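Local coordinates for protein cysteine protease (Listeria monocytogenes, PDB 5HU4) that attaches surface proteins to the cell wall as a class A sortase, a cysteine transpeptidase that cleaves a C-terminal sorting signal and passes through a thioester intermediate, at residues 32-36 / 97-101; 103-109 / 121-127. One frame throughout, in Å; residues are numbered along the deposited sequence.

Contact 1 of 2, residues 32-36 / 97-101; sequences TTMRS and VIDNT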
# COMPACT_ATOMS: atom_id res chain seq x y z
N THR A 32 1.47 -5.12 4.36
CA THR A 32 2.08 -6.43 4.13
C THR A 32 2.01 -6.87 2.67
O THR A 32 0.96 -6.76 2.04
CB THR A 32 1.41 -7.51 5.00
OG1 THR A 32 0.02 -7.58 4.70
CG2 THR A 32 1.59 -7.20 6.48
N THR A 33 3.13 -7.35 2.15
CA THR A 33 3.19 -7.91 0.81
C THR A 33 2.28 -9.13 0.70
O THR A 33 2.06 -9.82 1.70
CB THR A 33 4.62 -8.29 0.41
OG1 THR A 33 5.09 -9.35 1.26
CG2 THR A 33 5.55 -7.09 0.53
N MET A 34 1.77 -9.40 -0.49
CA MET A 34 0.79 -10.46 -0.67
C MET A 34 1.27 -11.58 -1.59
O MET A 34 0.68 -12.66 -1.62
CB MET A 34 -0.52 -9.88 -1.20
CG MET A 34 -1.22 -8.97 -0.19
SD MET A 34 -2.80 -8.34 -0.77
CE MET A 34 -3.93 -9.44 0.08
N ARG A 35 2.34 -11.33 -2.33
CA ARG A 35 3.00 -12.39 -3.10
C ARG A 35 4.47 -12.46 -2.73
O ARG A 35 5.11 -11.45 -2.46
CB ARG A 35 2.84 -12.17 -4.60
CG ARG A 35 1.42 -11.88 -5.07
CD ARG A 35 1.28 -12.13 -6.56
NE ARG A 35 2.49 -11.76 -7.29
CZ ARG A 35 2.72 -10.55 -7.80
NH1 ARG A 35 1.82 -9.59 -7.65
NH2 ARG A 35 3.85 -10.30 -8.44
N SER A 36 5.01 -13.68 -2.73
CA SER A 36 6.41 -13.90 -2.39
C SER A 36 7.35 -13.29 -3.42
O SER A 36 8.52 -13.02 -3.13
CB SER A 36 6.69 -15.40 -2.25
OG SER A 36 6.55 -16.05 -3.50
N VAL A 97 -6.96 -9.31 -8.32
CA VAL A 97 -6.37 -7.99 -8.10
C VAL A 97 -5.00 -8.09 -7.43
O VAL A 97 -4.31 -7.08 -7.25
CB VAL A 97 -7.32 -7.10 -7.26
CG1 VAL A 97 -7.17 -7.41 -5.77
CG2 VAL A 97 -7.07 -5.63 -7.54
N ILE A 98 -4.60 -9.30 -7.08
CA ILE A 98 -3.30 -9.55 -6.45
C ILE A 98 -2.26 -9.94 -7.50
O ILE A 98 -1.07 -9.63 -7.36
CB ILE A 98 -3.43 -10.64 -5.35
CG1 ILE A 98 -3.80 -10.01 -4.01
CG2 ILE A 98 -2.14 -11.44 -5.20
CD1 ILE A 98 -4.92 -10.72 -3.29
N ASP A 99 -2.72 -10.59 -8.56
CA ASP A 99 -1.86 -11.07 -9.64
C ASP A 99 -0.96 -9.98 -10.23
O ASP A 99 -1.35 -8.82 -10.30
CB ASP A 99 -2.70 -11.69 -10.76
CG ASP A 99 -3.63 -12.78 -10.25
OD1 ASP A 99 -3.26 -13.46 -9.27
OD2 ASP A 99 -4.71 -12.95 -10.84
N ASN A 100 0.23 -10.39 -10.67
CA ASN A 100 1.17 -9.47 -11.29
C ASN A 100 0.65 -8.93 -12.61
O ASN A 100 -0.19 -9.56 -13.26
CB ASN A 100 2.52 -10.16 -11.50
CG ASN A 100 3.63 -9.19 -11.84
OD1 ASN A 100 4.03 -8.37 -11.01
ND2 ASN A 100 4.13 -9.27 -13.06
N THR A 101 1.13 -7.75 -13.01
CA THR A 101 0.70 -7.13 -14.25
C THR A 101 1.90 -6.72 -15.10
O THR A 101 3.04 -6.74 -14.63
CB THR A 101 -0.18 -5.90 -13.99
OG1 THR A 101 0.51 -4.98 -13.14
CG2 THR A 101 -1.49 -6.31 -13.33
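V97 opens the second segment but stays clear of 32-36; its side chain packs instead on T107 and I109 of strand 105-111 and on strand 78-91. The first real meeting is at I98. I98 CA lies 7.1 Å from M34 CA and the backbones do not pair; side chains of M34 and R35 reach across to the side chain and carbonyl of I98. I98 CD1 touches M34 CE at 3.7 Å, and I98 CG2 rests 3.6 Å from R35 CG, so the ethyl arm meets the methionine and the methyl branch the aliphatic part of the arginine. Both M34 and I98 also lean on I109. The carbonyl of I98 then accepts a hydrogen bond from the arginine, R35 NH1 to I98 O at 2.9 Å, near the guanidinium plane. In the sortase β-barrel this brings together the turn that follows strand 31-33 and the loop between strands 78-91 and 105-111, at the surface; the side chain of M34 is about 10 Å from that of the active-site cysteine C111. D99 turns its CA-to-CB bond away from R35. At N100 the CB sits over one face of the guanidinium, while R35 NH2 donates to N100 OD1 at 3.2 Å. That same oxygen takes its stronger hydrogen bond from the backbone N of N44, and R35 NH2 has a salt bridge to D37.

Contact 2 of 2, residues 103-109 / 121-127; sequences DARITLI and FVAVGEL
Two extended strands, 105-109 and 121-127, run antiparallel with 164° between their directions and axes 4.6 Å apart at closest approach. I106/G125 and L108/A123 are hydrogen-bonded pairs; R105/E126, T107/V124 and I109/V122 are non-hydrogen-bonded pairs, with CA-CA distances from 4.4 Å (R105/E126) to 5.2 Å (I106/G125). The bonds are I106 N to G125 O (2.8 Å), G125 N to I106 O (2.9 Å), L108 N to A123 O (2.8 Å) and A123 N to L108 O (3.0 Å); L127 N to A104 O (2.9 Å) extends the ladder past the strand end, where A104 CB meets L127 CB at 3.6 Å. One face carries R105, T107, I109, V122, V124 and E126. R105 (chi1 p, chi2 t, chi3 p) lays a guanidinium face on V124 CG1, 3.6 Å from NH1. Its NE bonds D103 OD2 at 2.8 Å, and its NH2 pairs by charge alone with E126 OE2 at 3.4 Å. The carboxylates come close, D103 OD2 to E126 OE1 2.8 Å, with R105 as shared cation of a salt-bridge network. T107 CG2 packs on V122 CG1 at 3.8 Å. On the other face I106 (t, t) and L108 (m, t) reach I7 of strand 3-9. This is the β-hairpin of the sortase barrel whose first strand, 105-111, ends at the active-site cysteine C111. Strand 44-48 pairs with the other edge of 105-109, while strand 78-91 flanks 121-127.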
# COMPACT_ATOMS: atom_id res chain seq x y z
N ASP A 103 2.06 -3.68 -16.68
CA ASP A 103 2.26 -2.30 -16.26
C ASP A 103 2.77 -2.25 -14.82
O ASP A 103 2.40 -3.09 -14.00
CB ASP A 103 0.96 -1.51 -16.38
CG ASP A 103 -0.16 -2.09 -15.54
OD1 ASP A 103 -0.65 -3.19 -15.87
OD2 ASP A 103 -0.54 -1.46 -14.53
N ALA A 104 3.62 -1.28 -14.52
CA ALA A 104 4.09 -1.08 -13.16
C ALA A 104 3.00 -0.41 -12.33
O ALA A 104 2.58 0.70 -12.64
CB ALA A 104 5.36 -0.26 -13.14
N ARG A 105 2.54 -1.10 -11.29
CA ARG A 105 1.43 -0.59 -10.48
C ARG A 105 1.53 -1.01 -9.02
O ARG A 105 2.22 -1.98 -8.69
CB ARG A 105 0.10 -1.07 -11.05
CG ARG A 105 -0.05 -2.58 -11.05
CD ARG A 105 -1.50 -3.00 -11.20
NE ARG A 105 -2.07 -2.57 -12.48
CZ ARG A 105 -3.37 -2.59 -12.75
NH1 ARG A 105 -4.23 -3.03 -11.85
NH2 ARG A 105 -3.80 -2.18 -13.94
N ILE A 106 0.84 -0.28 -8.16
CA ILE A 106 0.70 -0.66 -6.76
C ILE A 106 -0.77 -0.92 -6.46
O ILE A 106 -1.66 -0.24 -7.00
CB ILE A 106 1.27 0.42 -5.81
CG1 ILE A 106 1.38 -0.12 -4.38
CG2 ILE A 106 0.44 1.70 -5.86
CD1 ILE A 106 1.99 0.86 -3.40
N THR A 107 -1.04 -1.92 -5.63
CA THR A 107 -2.41 -2.29 -5.31
C THR A 107 -2.64 -2.34 -3.80
O THR A 107 -2.18 -3.26 -3.13
CB THR A 107 -2.78 -3.66 -5.92
OG1 THR A 107 -2.53 -3.63 -7.34
CG2 THR A 107 -4.24 -3.98 -5.67
N LEU A 108 -3.35 -1.35 -3.29
CA LEU A 108 -3.63 -1.26 -1.86
C LEU A 108 -4.96 -1.93 -1.53
O LEU A 108 -5.99 -1.62 -2.12
CB LEU A 108 -3.64 0.19 -1.39
CG LEU A 108 -2.39 1.01 -1.76
CD1 LEU A 108 -2.40 2.35 -1.04
CD2 LEU A 108 -1.13 0.23 -1.44
N ILE A 109 -4.93 -2.86 -0.57
CA ILE A 109 -6.11 -3.64 -0.23
C ILE A 109 -6.44 -3.58 1.26
O ILE A 109 -5.58 -3.82 2.10
CB ILE A 109 -5.94 -5.12 -0.64
CG1 ILE A 109 -5.57 -5.23 -2.12
CG2 ILE A 109 -7.22 -5.90 -0.35
CD1 ILE A 109 -5.38 -6.64 -2.60
N PHE A 121 -11.94 -2.96 -0.07
CA PHE A 121 -11.71 -1.73 -0.82
C PHE A 121 -10.34 -1.81 -1.48
O PHE A 121 -9.35 -2.16 -0.83
CB PHE A 121 -11.81 -0.50 0.07
CG PHE A 121 -11.63 0.80 -0.66
CD1 PHE A 121 -10.37 1.38 -0.79
CD2 PHE A 121 -12.71 1.45 -1.24
CE1 PHE A 121 -10.20 2.57 -1.47
CE2 PHE A 121 -12.55 2.64 -1.92
CZ PHE A 121 -11.29 3.20 -2.03
N VAL A 122 -10.29 -1.47 -2.77
CA VAL A 122 -9.04 -1.57 -3.52
C VAL A 122 -8.67 -0.23 -4.16
O VAL A 122 -9.51 0.43 -4.77
CB VAL A 122 -9.13 -2.64 -4.62
CG1 VAL A 122 -7.79 -2.80 -5.32
CG2 VAL A 122 -9.58 -3.97 -4.03
N ALA A 123 -7.41 0.15 -4.01
CA ALA A 123 -6.88 1.35 -4.66
C ALA A 123 -5.68 0.99 -5.52
O ALA A 123 -4.68 0.47 -5.02
CB ALA A 123 -6.51 2.40 -3.62
N VAL A 124 -5.78 1.25 -6.82
CA VAL A 124 -4.70 0.96 -7.75
C VAL A 124 -4.02 2.24 -8.22
O VAL A 124 -4.68 3.21 -8.58
CB VAL A 124 -5.22 0.17 -8.98
CG1 VAL A 124 -4.15 0.09 -10.06
CG2 VAL A 124 -5.68 -1.22 -8.56
N GLY A 125 -2.69 2.23 -8.21
CA GLY A 125 -1.92 3.38 -8.67
C GLY A 125 -0.85 2.98 -9.67
O GLY A 125 -0.09 2.04 -9.43
N GLU A 126 -0.79 3.69 -10.79
CA GLU A 126 0.22 3.44 -11.80
C GLU A 126 1.53 4.15 -11.47
O GLU A 126 1.51 5.29 -10.99
CB GLU A 126 -0.28 3.87 -13.18
CG GLU A 126 -1.55 3.17 -13.64
CD GLU A 126 -1.34 1.70 -13.93
OE1 GLU A 126 -0.22 1.34 -14.35
OE2 GLU A 126 -2.29 0.91 -13.76
N LEU A 127 2.65 3.49 -11.73
CA LEU A 127 3.96 4.08 -11.49
C LEU A 127 4.17 5.28 -12.40
O LEU A 127 3.95 5.20 -13.61
CB LEU A 127 5.07 3.05 -11.69
CG LEU A 127 6.49 3.50 -11.35
CD1 LEU A 127 6.66 3.73 -9.86
CD2 LEU A 127 7.51 2.48 -11.85

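Overall arrangement
From the N terminus the chain leaves strand 31-33 and passes through strands 44-48, 70-74 and 78-91 before the loop at 97-101 returns to meet 32-36, so contact 1 closes a span of 60 residues. Contact 2 follows in series, neither nested nor crossing: its first segment starts at 103 and its hairpin closes with 11 residues between the segments. Their centres lie 10 Å apart and the contacts touch. M34 SD packs on I109 CD1 at 3.6 Å, while V97 CG2 meets V122 CG1 and V97 CG1 meets I109 CD1, both at 3.7 Å. Contact 2 forms a barrel wall, and the loop of contact 1, with the turn after strand 31-33, packs against it.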